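Local coordinates for glucosidase (Croceicoccus marinus, PDB 5Z3K), which is a GH39-family beta-glucosidase that probably hydrolyses O-glycosidic bonds in sugar substrates, at residues A[19-24]-A[290-295]; A[58-63]-A[92-97]; A[209-214]-A[251-256]; A[368-373]-A[429-434]; A[416-421]-A[470-475]. All coordinates share one frame; numbering follows the deposited sequence.

Interaction 1 of 5, residues A[19-24]-A[290-295]; sequences NMRQLH and YMQDSE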
# COMPACT_ATOMS: atom_id res chain seq x y z
N ASN A 19 -4.74 19.39 -2.80
CA ASN A 19 -5.38 18.27 -2.12
C ASN A 19 -4.35 17.26 -1.64
O ASN A 19 -3.40 16.93 -2.35
CB ASN A 19 -6.39 17.57 -3.04
CG ASN A 19 -7.62 18.40 -3.28
OD1 ASN A 19 -7.99 19.25 -2.47
ND2 ASN A 19 -8.27 18.16 -4.41
N MSE A 20 -4.55 16.76 -0.42
CA MSE A 20 -3.82 15.59 0.04
C MSE A 20 -4.33 14.39 -0.75
O MSE A 20 -5.52 14.30 -1.05
CB MSE A 20 -4.02 15.36 1.55
CG MSE A 20 -3.19 14.22 2.10
SE MSE A 20 -1.33 14.76 2.25
CE MSE A 20 -1.48 15.79 3.90
N ARG A 21 -3.44 13.47 -1.09
CA ARG A 21 -3.81 12.30 -1.89
C ARG A 21 -3.86 11.07 -0.99
O ARG A 21 -2.91 10.78 -0.26
CB ARG A 21 -2.84 12.09 -3.05
CG ARG A 21 -2.76 13.30 -3.98
CD ARG A 21 -2.14 12.94 -5.34
NE ARG A 21 -0.74 12.56 -5.20
CZ ARG A 21 -0.25 11.38 -5.55
NH1 ARG A 21 -1.05 10.45 -6.07
NH2 ARG A 21 1.05 11.13 -5.39
N GLN A 22 -4.97 10.33 -1.05
CA GLN A 22 -5.20 9.23 -0.12
C GLN A 22 -4.50 7.97 -0.62
O GLN A 22 -5.07 7.16 -1.36
CB GLN A 22 -6.69 9.00 0.08
CG GLN A 22 -7.30 9.90 1.16
CD GLN A 22 -7.37 11.36 0.74
OE1 GLN A 22 -8.04 11.70 -0.25
NE2 GLN A 22 -6.69 12.23 1.48
N LEU A 23 -3.24 7.79 -0.20
CA LEU A 23 -2.44 6.66 -0.64
C LEU A 23 -2.30 5.57 0.42
O LEU A 23 -1.49 4.65 0.25
CB LEU A 23 -1.05 7.14 -1.07
CG LEU A 23 -0.98 8.12 -2.25
CD1 LEU A 23 0.48 8.29 -2.74
CD2 LEU A 23 -1.85 7.62 -3.36
N HIS A 24 -3.06 5.65 1.52
CA HIS A 24 -2.89 4.71 2.63
C HIS A 24 -3.68 3.43 2.39
O HIS A 24 -4.62 3.10 3.11
CB HIS A 24 -3.30 5.33 3.96
CG HIS A 24 -2.58 4.73 5.13
ND1 HIS A 24 -1.21 4.79 5.27
CD2 HIS A 24 -3.04 4.08 6.23
CE1 HIS A 24 -0.85 4.19 6.39
NE2 HIS A 24 -1.94 3.75 7.00
N TYR A 290 7.55 10.76 0.96
CA TYR A 290 8.20 11.00 -0.32
C TYR A 290 7.31 10.59 -1.49
O TYR A 290 7.33 11.25 -2.53
CB TYR A 290 9.54 10.28 -0.39
CG TYR A 290 10.61 10.91 0.48
CD1 TYR A 290 10.72 12.29 0.59
CD2 TYR A 290 11.48 10.11 1.22
CE1 TYR A 290 11.68 12.87 1.41
CE2 TYR A 290 12.45 10.69 2.05
CZ TYR A 290 12.54 12.06 2.13
OH TYR A 290 13.49 12.63 2.94
N MSE A 291 6.51 9.53 -1.34
CA MSE A 291 5.72 9.08 -2.49
C MSE A 291 4.46 9.92 -2.66
O MSE A 291 3.78 9.80 -3.67
CB MSE A 291 5.37 7.59 -2.37
CG MSE A 291 4.27 7.30 -1.37
SE MSE A 291 3.74 5.42 -1.49
CE MSE A 291 5.30 4.57 -0.69
N GLN A 292 4.14 10.76 -1.67
CA GLN A 292 3.01 11.67 -1.84
C GLN A 292 3.22 12.61 -3.02
O GLN A 292 2.26 13.05 -3.65
CB GLN A 292 2.77 12.46 -0.55
CG GLN A 292 1.65 13.52 -0.61
CD GLN A 292 0.23 12.95 -0.61
OE1 GLN A 292 -0.72 13.66 -0.93
NE2 GLN A 292 0.08 11.67 -0.25
N ASP A 293 4.48 12.90 -3.34
CA ASP A 293 4.88 13.68 -4.50
C ASP A 293 5.56 12.73 -5.49
O ASP A 293 6.78 12.59 -5.52
CB ASP A 293 5.81 14.82 -4.09
CG ASP A 293 5.15 15.78 -3.13
OD1 ASP A 293 4.02 16.21 -3.44
OD2 ASP A 293 5.76 16.10 -2.07
N SER A 294 4.75 12.03 -6.29
CA SER A 294 5.31 10.98 -7.14
C SER A 294 4.27 10.59 -8.18
O SER A 294 3.13 11.05 -8.15
CB SER A 294 5.72 9.76 -6.33
OG SER A 294 4.58 8.97 -6.02
N GLU A 295 4.68 9.71 -9.09
CA GLU A 295 3.75 9.16 -10.07
C GLU A 295 2.89 8.03 -9.50
O GLU A 295 2.05 7.50 -10.24
CB GLU A 295 4.52 8.67 -11.30
CG GLU A 295 5.34 9.79 -11.97
CD GLU A 295 4.47 10.93 -12.48
OE1 GLU A 295 3.30 10.69 -12.84
OE2 GLU A 295 4.98 12.07 -12.56
O HOH W 1 -0.71 15.99 -2.16
O HOH W 2 0.29 15.37 -4.61
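Selenomethionine Met20 meets Gln292 with its SE 3.4 Å from Gln292 OE1, the two side chains crossing at about a right angle; a water links the same OE1 to Asn19 O. Arg21 makes the main contact. Its N donates to Gln292 OE1 (2.7 Å) on an in-plane lone pair, while Gln292 NE2 returns a bond to Arg21 O (3.1 Å). The side-chain amide of Gln292 thus meets both the N-H and the C=O of Arg21, which fixes its rotation. CG anti to the backbone N (chi1 177°) and a bend at chi2 carry this amide to the Arg21 backbone. An alanine at Gln292 would probably leave Arg21 N and O without these mates and open a gap beside Met20. The Arg21 guanidinium turns to the Gln292 backbone, where NH2 donates to O (2.9 Å) from above the carbonyl plane; a second water bridges Arg21 NE and that O. Arg21 NH1 binds Val296 O. Leu23 CD1 packs on Met291 CG at 4.1 Å. The contact ties the loop before the first barrel strand, 25-27, to the end of helix 277-291, just before the last strand, 298-301. Helix 329-341 flanks it through Leu341, which touches Gln292.

Interaction 2 of 5, residues A[58-63]-A[92-97]; sequences DWVSRL and DTWVGQ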
# COMPACT_ATOMS: atom_id res chain seq x y z
N ASP A 58 -3.81 -11.34 0.10
CA ASP A 58 -3.39 -12.15 1.23
C ASP A 58 -4.55 -12.82 1.96
O ASP A 58 -4.32 -13.71 2.79
CB ASP A 58 -2.53 -11.31 2.18
CG ASP A 58 -1.23 -10.87 1.51
OD1 ASP A 58 -0.49 -11.75 1.02
OD2 ASP A 58 -0.98 -9.66 1.42
N TRP A 59 -5.79 -12.46 1.64
CA TRP A 59 -6.94 -13.20 2.13
C TRP A 59 -6.95 -14.62 1.55
O TRP A 59 -6.22 -14.95 0.62
CB TRP A 59 -8.24 -12.49 1.75
CG TRP A 59 -8.41 -11.07 2.23
CD1 TRP A 59 -7.62 -10.39 3.15
CD2 TRP A 59 -9.43 -10.15 1.83
NE1 TRP A 59 -8.10 -9.12 3.33
CE2 TRP A 59 -9.20 -8.94 2.53
CE3 TRP A 59 -10.51 -10.24 0.94
CZ2 TRP A 59 -10.03 -7.83 2.37
CZ3 TRP A 59 -11.33 -9.13 0.77
CH2 TRP A 59 -11.08 -7.93 1.49
N VAL A 60 -7.82 -15.45 2.12
CA VAL A 60 -8.13 -16.75 1.53
C VAL A 60 -9.25 -16.53 0.52
O VAL A 60 -10.41 -16.91 0.76
CB VAL A 60 -8.50 -17.77 2.63
CG1 VAL A 60 -8.86 -19.13 2.03
CG2 VAL A 60 -7.34 -17.91 3.62
N SER A 61 -8.92 -15.89 -0.61
CA SER A 61 -9.91 -15.38 -1.56
C SER A 61 -9.39 -15.52 -2.98
O SER A 61 -9.48 -14.59 -3.80
CB SER A 61 -10.26 -13.92 -1.28
OG SER A 61 -10.72 -13.77 0.05
N ARG A 62 -8.86 -16.69 -3.29
CA ARG A 62 -8.24 -16.96 -4.58
C ARG A 62 -9.22 -17.66 -5.51
O ARG A 62 -10.07 -18.45 -5.07
CB ARG A 62 -6.99 -17.82 -4.40
CG ARG A 62 -5.94 -17.21 -3.50
CD ARG A 62 -5.29 -16.01 -4.14
NE ARG A 62 -4.29 -15.46 -3.24
CZ ARG A 62 -3.07 -15.95 -3.06
NH1 ARG A 62 -2.65 -17.02 -3.75
NH2 ARG A 62 -2.24 -15.37 -2.20
N LEU A 63 -9.11 -17.36 -6.80
CA LEU A 63 -9.85 -18.08 -7.83
C LEU A 63 -8.88 -19.12 -8.37
O LEU A 63 -8.16 -18.87 -9.34
CB LEU A 63 -10.37 -17.14 -8.92
CG LEU A 63 -11.07 -17.89 -10.06
CD1 LEU A 63 -12.19 -18.75 -9.50
CD2 LEU A 63 -11.60 -16.94 -11.13
N ASP A 92 -16.66 -12.86 1.80
CA ASP A 92 -17.74 -11.96 2.21
C ASP A 92 -17.42 -11.31 3.54
O ASP A 92 -17.69 -10.13 3.75
CB ASP A 92 -19.06 -12.72 2.33
CG ASP A 92 -19.71 -13.02 1.00
OD1 ASP A 92 -19.22 -12.56 -0.05
OD2 ASP A 92 -20.74 -13.74 1.02
N THR A 93 -16.88 -12.09 4.48
CA THR A 93 -16.59 -11.56 5.80
C THR A 93 -15.52 -10.48 5.73
O THR A 93 -15.67 -9.40 6.31
CB THR A 93 -16.17 -12.71 6.72
OG1 THR A 93 -17.29 -13.59 6.86
CG2 THR A 93 -15.75 -12.22 8.09
N TRP A 94 -14.45 -10.73 4.98
CA TRP A 94 -13.38 -9.75 4.88
C TRP A 94 -13.82 -8.52 4.09
O TRP A 94 -13.42 -7.39 4.41
CB TRP A 94 -12.15 -10.40 4.26
CG TRP A 94 -11.45 -11.35 5.21
CD1 TRP A 94 -11.11 -11.09 6.51
CD2 TRP A 94 -10.97 -12.68 4.93
NE1 TRP A 94 -10.48 -12.18 7.06
CE2 TRP A 94 -10.38 -13.17 6.11
CE3 TRP A 94 -11.01 -13.50 3.80
CZ2 TRP A 94 -9.82 -14.45 6.20
CZ3 TRP A 94 -10.46 -14.79 3.88
CH2 TRP A 94 -9.87 -15.25 5.08
N VAL A 95 -14.65 -8.72 3.06
CA VAL A 95 -15.19 -7.57 2.32
C VAL A 95 -16.05 -6.72 3.24
O VAL A 95 -15.95 -5.49 3.25
CB VAL A 95 -15.97 -8.06 1.09
CG1 VAL A 95 -16.87 -6.97 0.52
CG2 VAL A 95 -14.99 -8.57 0.02
N GLY A 96 -16.91 -7.37 4.03
CA GLY A 96 -17.74 -6.61 4.95
C GLY A 96 -16.92 -5.88 6.00
O GLY A 96 -17.22 -4.73 6.34
N GLN A 97 -15.86 -6.52 6.50
CA GLN A 97 -14.99 -5.84 7.46
C GLN A 97 -14.36 -4.61 6.83
O GLN A 97 -14.32 -3.54 7.45
CB GLN A 97 -13.88 -6.78 7.94
CG GLN A 97 -14.36 -7.90 8.87
CD GLN A 97 -13.31 -8.97 9.08
OE1 GLN A 97 -12.17 -8.84 8.61
NE2 GLN A 97 -13.67 -10.04 9.79
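In both Trp59 and Trp94, CG is anti to the carbonyl carbon (chi1 -58° and -73°), which directs the two indoles toward each other as they run antiparallel. The contact belongs to the TIM barrel: the loop after strand 53-55 packs on helix 89-100, the next helix of the barrel. Trp94 CB sits over the centre of the Trp59 six-membered ring, 3.5 Å from its centroid, in a CH-pi contact. In return, Trp59 CG lies over one face of the Trp94 ring, offset toward the rim. The indole planes are inclined by 31°. Val60 N lies 3.2 Å from Trp94 CZ3, and Val60 CB 3.8 Å from Trp94 CH2. Ser61 OG approaches the Trp94 edge near the ring plane and bonds to Thr91 OG1. An alanine at Trp59 would probably leave Trp94 CB without its ring partner and open a gap between loop and helix. Trp94 NE1 is held by Ala31 O. Next along the helix, Val95 CG2 touches Trp59 CZ3 at 3.8 Å.

Interaction 3 of 5, residues A[209-214]-A[251-256]; sequences GFLDYV and DKYGFT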
# COMPACT_ATOMS: atom_id res chain seq x y z
N GLY A 209 5.80 -6.74 -22.98
CA GLY A 209 4.92 -7.68 -23.66
C GLY A 209 3.47 -7.56 -23.22
O GLY A 209 2.55 -7.75 -24.03
N PHE A 210 3.25 -7.25 -21.94
CA PHE A 210 1.89 -7.03 -21.45
C PHE A 210 1.31 -5.73 -22.01
O PHE A 210 0.18 -5.71 -22.52
CB PHE A 210 1.90 -7.01 -19.91
CG PHE A 210 0.54 -6.84 -19.31
CD1 PHE A 210 -0.41 -7.86 -19.40
CD2 PHE A 210 0.20 -5.68 -18.63
CE1 PHE A 210 -1.66 -7.71 -18.85
CE2 PHE A 210 -1.06 -5.52 -18.08
CZ PHE A 210 -1.99 -6.55 -18.19
N LEU A 211 2.06 -4.63 -21.92
CA LEU A 211 1.59 -3.36 -22.46
C LEU A 211 1.36 -3.45 -23.96
O LEU A 211 0.40 -2.87 -24.48
CB LEU A 211 2.61 -2.26 -22.15
CG LEU A 211 2.63 -1.85 -20.67
CD1 LEU A 211 3.93 -1.13 -20.32
CD2 LEU A 211 1.42 -0.96 -20.40
N ASP A 212 2.23 -4.17 -24.67
CA ASP A 212 2.05 -4.33 -26.11
C ASP A 212 0.76 -5.07 -26.42
O ASP A 212 0.02 -4.70 -27.34
CB ASP A 212 3.26 -5.05 -26.72
CG ASP A 212 3.13 -5.25 -28.23
OD1 ASP A 212 3.10 -4.25 -28.97
OD2 ASP A 212 3.06 -6.42 -28.66
N TYR A 213 0.45 -6.11 -25.64
CA TYR A 213 -0.75 -6.90 -25.89
C TYR A 213 -2.02 -6.09 -25.67
O TYR A 213 -2.93 -6.10 -26.52
CB TYR A 213 -0.77 -8.15 -24.99
CG TYR A 213 -2.07 -8.91 -25.10
CD1 TYR A 213 -3.15 -8.62 -24.26
CD2 TYR A 213 -2.24 -9.90 -26.06
CE1 TYR A 213 -4.35 -9.30 -24.38
CE2 TYR A 213 -3.43 -10.59 -26.18
CZ TYR A 213 -4.48 -10.29 -25.34
OH TYR A 213 -5.67 -10.97 -25.45
N VAL A 214 -2.13 -5.40 -24.53
CA VAL A 214 -3.36 -4.65 -24.26
C VAL A 214 -3.52 -3.51 -25.25
O VAL A 214 -4.65 -3.11 -25.57
CB VAL A 214 -3.39 -4.16 -22.80
CG1 VAL A 214 -3.53 -5.35 -21.85
CG2 VAL A 214 -2.14 -3.37 -22.45
N ASP A 251 3.58 5.45 -20.47
CA ASP A 251 3.22 6.51 -21.41
C ASP A 251 3.72 6.20 -22.81
O ASP A 251 3.07 6.56 -23.80
CB ASP A 251 3.81 7.85 -20.95
CG ASP A 251 3.09 8.45 -19.76
OD1 ASP A 251 1.97 8.02 -19.41
OD2 ASP A 251 3.68 9.39 -19.17
N LYS A 252 4.81 5.52 -22.91
CA LYS A 252 5.41 5.19 -24.18
C LYS A 252 4.47 4.35 -25.01
O LYS A 252 4.54 4.40 -26.16
CB LYS A 252 6.73 4.51 -23.94
CG LYS A 252 7.50 4.00 -25.12
CD LYS A 252 8.55 3.01 -24.66
CE LYS A 252 9.59 3.72 -23.86
NZ LYS A 252 10.59 2.89 -23.16
N TYR A 253 3.65 3.53 -24.39
CA TYR A 253 2.66 2.74 -25.10
C TYR A 253 1.34 3.46 -25.27
O TYR A 253 0.34 2.83 -25.62
CB TYR A 253 2.44 1.40 -24.38
CG TYR A 253 3.60 0.45 -24.59
CD1 TYR A 253 4.75 0.56 -23.82
CD2 TYR A 253 3.55 -0.53 -25.57
CE1 TYR A 253 5.81 -0.29 -24.01
CE2 TYR A 253 4.62 -1.39 -25.76
CZ TYR A 253 5.75 -1.26 -24.98
OH TYR A 253 6.82 -2.10 -25.16
N GLY A 254 1.31 4.77 -25.04
CA GLY A 254 0.12 5.58 -25.22
C GLY A 254 -0.87 5.57 -24.08
O GLY A 254 -1.92 6.22 -24.18
N PHE A 255 -0.57 4.87 -22.99
CA PHE A 255 -1.52 4.71 -21.88
C PHE A 255 -1.39 5.86 -20.88
O PHE A 255 -1.16 5.67 -19.68
CB PHE A 255 -1.32 3.36 -21.21
CG PHE A 255 -1.78 2.18 -22.03
CD1 PHE A 255 -3.12 1.91 -22.20
CD2 PHE A 255 -0.85 1.32 -22.61
CE1 PHE A 255 -3.55 0.82 -22.94
CE2 PHE A 255 -1.27 0.22 -23.35
CZ PHE A 255 -2.62 -0.02 -23.52
N THR A 256 -1.58 7.08 -21.39
CA THR A 256 -1.34 8.26 -20.57
C THR A 256 -2.40 8.47 -19.50
O THR A 256 -2.12 9.14 -18.50
CB THR A 256 -1.23 9.50 -21.46
OG1 THR A 256 -2.38 9.59 -22.30
CG2 THR A 256 0.01 9.41 -22.32
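Leu211 and Tyr253 form the centre of this apolar contact. Leu211 CB stands over the middle of the Tyr253 ring, 3.8 Å from its centroid, in a CH-pi contact. CG of Tyr253 is anti to the carbonyl carbon (chi1 -74°), which brings it up to Leu211 CB. The two side chains cross at about a right angle. Asp212 CB lies 4.0 Å from Tyr253 CE2. Phe255 fills the other half of the contact. Its CD2 meets Leu211 CD2 at 3.9 Å, and its CZ meets Val214 CG2 at 3.5 Å. Leu211 O lies at the edge of the Phe255 ring, near its plane. No hydrogen bond crosses between the segments.

The backbone positions both rings. Gly254, with a positive phi of 83°, is the C-prime residue of a Schellman motif that ends helix 238-252. In it Gly254 N bonds to Asp251 O at 2.8 Å and Phe255 N bonds to Val250 O. Tyr253 and Phe255 thus flank the glycine, and both reach helix 208-216.

Leu211 also touches Ile249 of helix 238-252. On helix 208-216, Phe210 turns to helix 169-186, meeting Tyr176 edge-to-face. The three helices are consecutive in the outer layer of the TIM barrel, and strand 223-229 lies between 208-216 and 238-252 in sequence.

Interaction 4 of 5, residues A[368-373]-A[429-434]; sequences DTIRIL and GHLPWG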
# COMPACT_ATOMS: atom_id res chain seq x y z
N ASP A 368 -10.84 22.04 11.48
CA ASP A 368 -10.61 22.10 12.92
C ASP A 368 -9.41 21.28 13.39
O ASP A 368 -9.10 21.30 14.58
CB ASP A 368 -11.86 21.61 13.67
CG ASP A 368 -12.93 22.68 13.80
OD1 ASP A 368 -12.59 23.88 13.65
OD2 ASP A 368 -14.10 22.32 14.05
N THR A 369 -8.74 20.56 12.49
CA THR A 369 -7.63 19.70 12.88
C THR A 369 -6.49 19.88 11.89
O THR A 369 -6.68 19.67 10.69
CB THR A 369 -8.06 18.22 12.92
OG1 THR A 369 -9.12 18.05 13.88
CG2 THR A 369 -6.89 17.33 13.29
N ILE A 370 -5.31 20.26 12.39
CA ILE A 370 -4.07 20.29 11.61
C ILE A 370 -3.21 19.10 12.02
O ILE A 370 -3.05 18.84 13.22
CB ILE A 370 -3.29 21.60 11.86
CG1 ILE A 370 -4.21 22.83 11.89
CG2 ILE A 370 -2.08 21.71 10.91
CD1 ILE A 370 -4.88 23.15 10.60
N ARG A 371 -2.63 18.39 11.04
CA ARG A 371 -1.73 17.27 11.33
C ARG A 371 -0.38 17.50 10.67
O ARG A 371 -0.31 17.77 9.47
CB ARG A 371 -2.31 15.94 10.84
CG ARG A 371 -3.53 15.52 11.63
CD ARG A 371 -4.05 14.13 11.26
NE ARG A 371 -5.15 13.82 12.17
CZ ARG A 371 -6.34 13.37 11.80
NH1 ARG A 371 -6.62 13.13 10.52
NH2 ARG A 371 -7.26 13.15 12.74
N ILE A 372 0.69 17.39 11.45
CA ILE A 372 2.05 17.57 10.95
C ILE A 372 2.84 16.32 11.28
O ILE A 372 3.06 16.00 12.46
CB ILE A 372 2.74 18.82 11.52
CG1 ILE A 372 1.95 20.09 11.18
CG2 ILE A 372 4.16 18.91 10.97
CD1 ILE A 372 1.30 20.76 12.41
N LEU A 373 3.25 15.59 10.25
CA LEU A 373 3.93 14.31 10.37
C LEU A 373 5.41 14.51 10.06
O LEU A 373 5.74 15.13 9.06
CB LEU A 373 3.32 13.30 9.41
CG LEU A 373 3.97 11.92 9.41
CD1 LEU A 373 3.60 11.17 10.71
CD2 LEU A 373 3.52 11.13 8.21
N GLY A 429 1.90 28.86 11.68
CA GLY A 429 1.24 30.15 11.70
C GLY A 429 -0.12 30.12 11.03
O GLY A 429 -0.45 29.17 10.33
N HIS A 430 -0.91 31.17 11.27
CA HIS A 430 -2.20 31.37 10.62
C HIS A 430 -3.16 30.20 10.85
O HIS A 430 -3.80 29.71 9.91
CB HIS A 430 -2.02 31.62 9.12
CG HIS A 430 -1.14 32.79 8.82
ND1 HIS A 430 -1.55 34.09 9.01
CD2 HIS A 430 0.13 32.86 8.35
CE1 HIS A 430 -0.57 34.91 8.66
NE2 HIS A 430 0.46 34.19 8.26
N LEU A 431 -3.27 29.75 12.10
CA LEU A 431 -4.24 28.72 12.42
C LEU A 431 -5.61 29.17 11.91
O LEU A 431 -5.99 30.33 12.13
CB LEU A 431 -4.29 28.43 13.92
CG LEU A 431 -3.06 27.72 14.49
CD1 LEU A 431 -3.14 27.57 16.01
CD2 LEU A 431 -2.87 26.37 13.82
N PRO A 432 -6.34 28.32 11.18
CA PRO A 432 -7.45 28.83 10.35
C PRO A 432 -8.67 29.26 11.15
O PRO A 432 -9.48 30.04 10.63
CB PRO A 432 -7.77 27.66 9.42
CG PRO A 432 -7.32 26.44 10.17
CD PRO A 432 -6.13 26.88 11.00
N TRP A 433 -8.83 28.77 12.37
CA TRP A 433 -9.94 29.17 13.22
C TRP A 433 -9.62 30.42 14.04
O TRP A 433 -10.43 30.82 14.88
CB TRP A 433 -10.33 28.02 14.14
CG TRP A 433 -9.17 27.50 14.91
CD1 TRP A 433 -8.63 28.05 16.03
CD2 TRP A 433 -8.39 26.34 14.61
NE1 TRP A 433 -7.55 27.30 16.45
CE2 TRP A 433 -7.39 26.24 15.60
CE3 TRP A 433 -8.45 25.37 13.61
CZ2 TRP A 433 -6.44 25.22 15.60
CZ3 TRP A 433 -7.52 24.34 13.63
CH2 TRP A 433 -6.53 24.28 14.61
N GLY A 434 -8.45 31.02 13.83
CA GLY A 434 -8.12 32.27 14.46
C GLY A 434 -7.22 32.11 15.68
O GLY A 434 -6.50 31.13 15.85
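Ile370 and Trp433 carry the apolar part of this contact, together with Pro432 and Leu431. Ile370 CG1 lies 3.9 Å from Trp433 CH2, approaching the ring at a slant. Its CD1 meets Pro432 CD at 4.0 Å, and these two side chains reach toward each other tip to tip. Leu431 CD2 adds a looser touch, 4.2 Å from Ile370 CG1.

The polar atoms contribute no hydrogen bond between the segments. Asp368 O comes to 3.6 Å from Trp433 CZ3 and is only a van der Waals neighbour of the indole. The Asp368 carboxylate has its partner elsewhere, in a salt bridge from OD1 to Arg482 of strand 474-482. Trp433 touches Arg482 as well.

Contacts within the turn probably help to set the indole. Leu431 to Gly434 form a type I beta turn, with Gly434 N bonded to Leu431 O at 3.1 Å. CG of Trp433 lies between its backbone N and carbonyl carbon (chi1 54°), and the indole folds back against Pro432, whose CD sits 3.7 Å above the Trp433 ring plane, offset toward the rim.

The loop linking strands 423-429 and 438-446, with its beta turn, therefore covers the start of strand 369-376. Ile370 and Leu431 also both touch Ala13 of strand 6-13. The arrangement is consistent with the beta-sandwich domain that accompanies the TIM barrel in GH39 enzymes.

Interaction 5 of 5, residues A[416-421]-A[470-475]; sequences ARSTGY and LAVSGV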
# COMPACT_ATOMS: atom_id res chain seq x y z
N ALA A 416 22.88 10.70 -0.14
CA ALA A 416 21.68 10.86 0.67
C ALA A 416 21.89 10.52 2.14
O ALA A 416 20.93 10.10 2.81
CB ALA A 416 20.54 10.03 0.10
N ARG A 417 23.11 10.67 2.67
CA ARG A 417 23.34 10.46 4.09
C ARG A 417 22.47 11.39 4.91
O ARG A 417 22.22 12.54 4.52
CB ARG A 417 24.82 10.68 4.42
CG ARG A 417 25.16 10.61 5.91
CD ARG A 417 26.67 10.69 6.16
NE ARG A 417 27.39 9.72 5.34
CZ ARG A 417 27.55 8.44 5.67
NH1 ARG A 417 27.05 7.98 6.81
NH2 ARG A 417 28.22 7.62 4.86
N SER A 418 21.96 10.89 6.04
CA SER A 418 21.09 11.71 6.90
C SER A 418 21.86 12.91 7.43
O SER A 418 23.07 12.85 7.68
CB SER A 418 20.55 10.87 8.05
OG SER A 418 20.05 11.67 9.10
N THR A 419 21.14 14.03 7.60
CA THR A 419 21.75 15.22 8.19
C THR A 419 22.12 14.98 9.64
O THR A 419 23.00 15.67 10.18
CB THR A 419 20.81 16.42 8.06
OG1 THR A 419 20.50 16.64 6.68
CG2 THR A 419 21.46 17.69 8.61
N GLY A 420 21.51 13.99 10.28
CA GLY A 420 21.81 13.70 11.66
C GLY A 420 21.15 14.60 12.68
O GLY A 420 21.67 14.73 13.79
N TYR A 421 20.02 15.23 12.33
CA TYR A 421 19.26 15.99 13.31
C TYR A 421 18.97 15.16 14.56
O TYR A 421 18.65 13.97 14.48
CB TYR A 421 17.93 16.46 12.73
CG TYR A 421 18.04 17.42 11.57
CD1 TYR A 421 18.70 18.63 11.71
CD2 TYR A 421 17.46 17.12 10.35
CE1 TYR A 421 18.79 19.52 10.66
CE2 TYR A 421 17.55 18.01 9.29
CZ TYR A 421 18.22 19.20 9.45
OH TYR A 421 18.30 20.07 8.40
N LEU A 470 14.13 14.44 18.71
CA LEU A 470 13.59 13.38 17.86
C LEU A 470 14.80 12.76 17.16
O LEU A 470 15.18 13.19 16.06
CB LEU A 470 12.58 13.92 16.86
CG LEU A 470 11.99 12.90 15.88
CD1 LEU A 470 11.11 11.88 16.59
CD2 LEU A 470 11.23 13.58 14.74
N ALA A 471 15.41 11.77 17.81
CA ALA A 471 16.58 11.12 17.26
C ALA A 471 16.21 10.36 15.99
O ALA A 471 15.04 10.12 15.70
CB ALA A 471 17.21 10.16 18.27
N VAL A 472 17.24 9.96 15.24
CA VAL A 472 17.00 9.16 14.05
C VAL A 472 16.21 7.91 14.41
O VAL A 472 16.29 7.40 15.53
CB VAL A 472 18.30 8.79 13.32
CG1 VAL A 472 18.84 10.01 12.61
CG2 VAL A 472 19.33 8.24 14.29
N SER A 473 15.44 7.42 13.44
CA SER A 473 14.54 6.27 13.60
C SER A 473 13.39 6.60 14.55
O SER A 473 13.03 5.80 15.42
CB SER A 473 15.29 5.02 14.05
OG SER A 473 16.38 4.73 13.18
N GLY A 474 12.82 7.79 14.38
CA GLY A 474 11.64 8.18 15.14
C GLY A 474 10.65 8.89 14.24
O GLY A 474 11.02 9.50 13.22
N VAL A 475 9.38 8.79 14.61
CA VAL A 475 8.25 9.34 13.86
C VAL A 475 7.37 10.12 14.83
O VAL A 475 7.05 9.62 15.92
CB VAL A 475 7.44 8.23 13.16
CG1 VAL A 475 6.27 8.83 12.38
CG2 VAL A 475 8.35 7.42 12.22
O HOH W 3 19.60 11.60 15.82
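Tyr421 meets the 470-475 segment through its backbone carbonyl, with the ring turned elsewhere. One face of that ring carries Thr419 CG2, 3.7 Å above the plane and offset toward the rim. The ring also pairs edge-to-face with Phe357.

Between the segments, a water does most of the joining. It donates to Tyr421 O at 2.9 Å and accepts from Val472 N at 2.9 Å. Tyr421 O and Leu470 O lie 3.9 Å apart, and both accept from Asn376 ND2 of strand 369-376. The shared donor probably eases the repulsion between these two carbonyl oxygens. The side-chain touch is slight: Ser418 OG is 4.1 Å from Val472 CG1. Ser418 OG is anti to its backbone N (chi1 163°) and accepts from Gly420 N at 3.0 Å, forming an ST turn. Ser473 and Gly474 face Asn376 in a G1 beta bulge at the start of strand 474-482.

Two loops of the beta domain are thus brought together near the surface, one before strand 423-429 and one after strand 464-469. With no direct hydrogen bond between them, their spacing probably depends on the water and on the Asn376 amide, and less on apolar packing.

Interactions 1, 2 and 3 belong to the TIM barrel; 4 and 5 belong to the beta domain. Along the chain, interactions 2 and 3 are nested inside the loop closed by interaction 1, which brings the approaches to the first and last barrel strands together. Their centres lie about 27 and 24 Å from that of interaction 1. Interactions 4 and 5 follow, and their segments alternate. They alone touch, where Leu373 CD1 packs on Val475 CG1 at 3.9 Å, on neighbouring strands 369-376 and 474-482. Interaction 1 lies about 20 Å from interaction 4 between centres, while interaction 3 is about 43 Å from it. Interaction 1 thus lies on the barrel side nearer the beta domain.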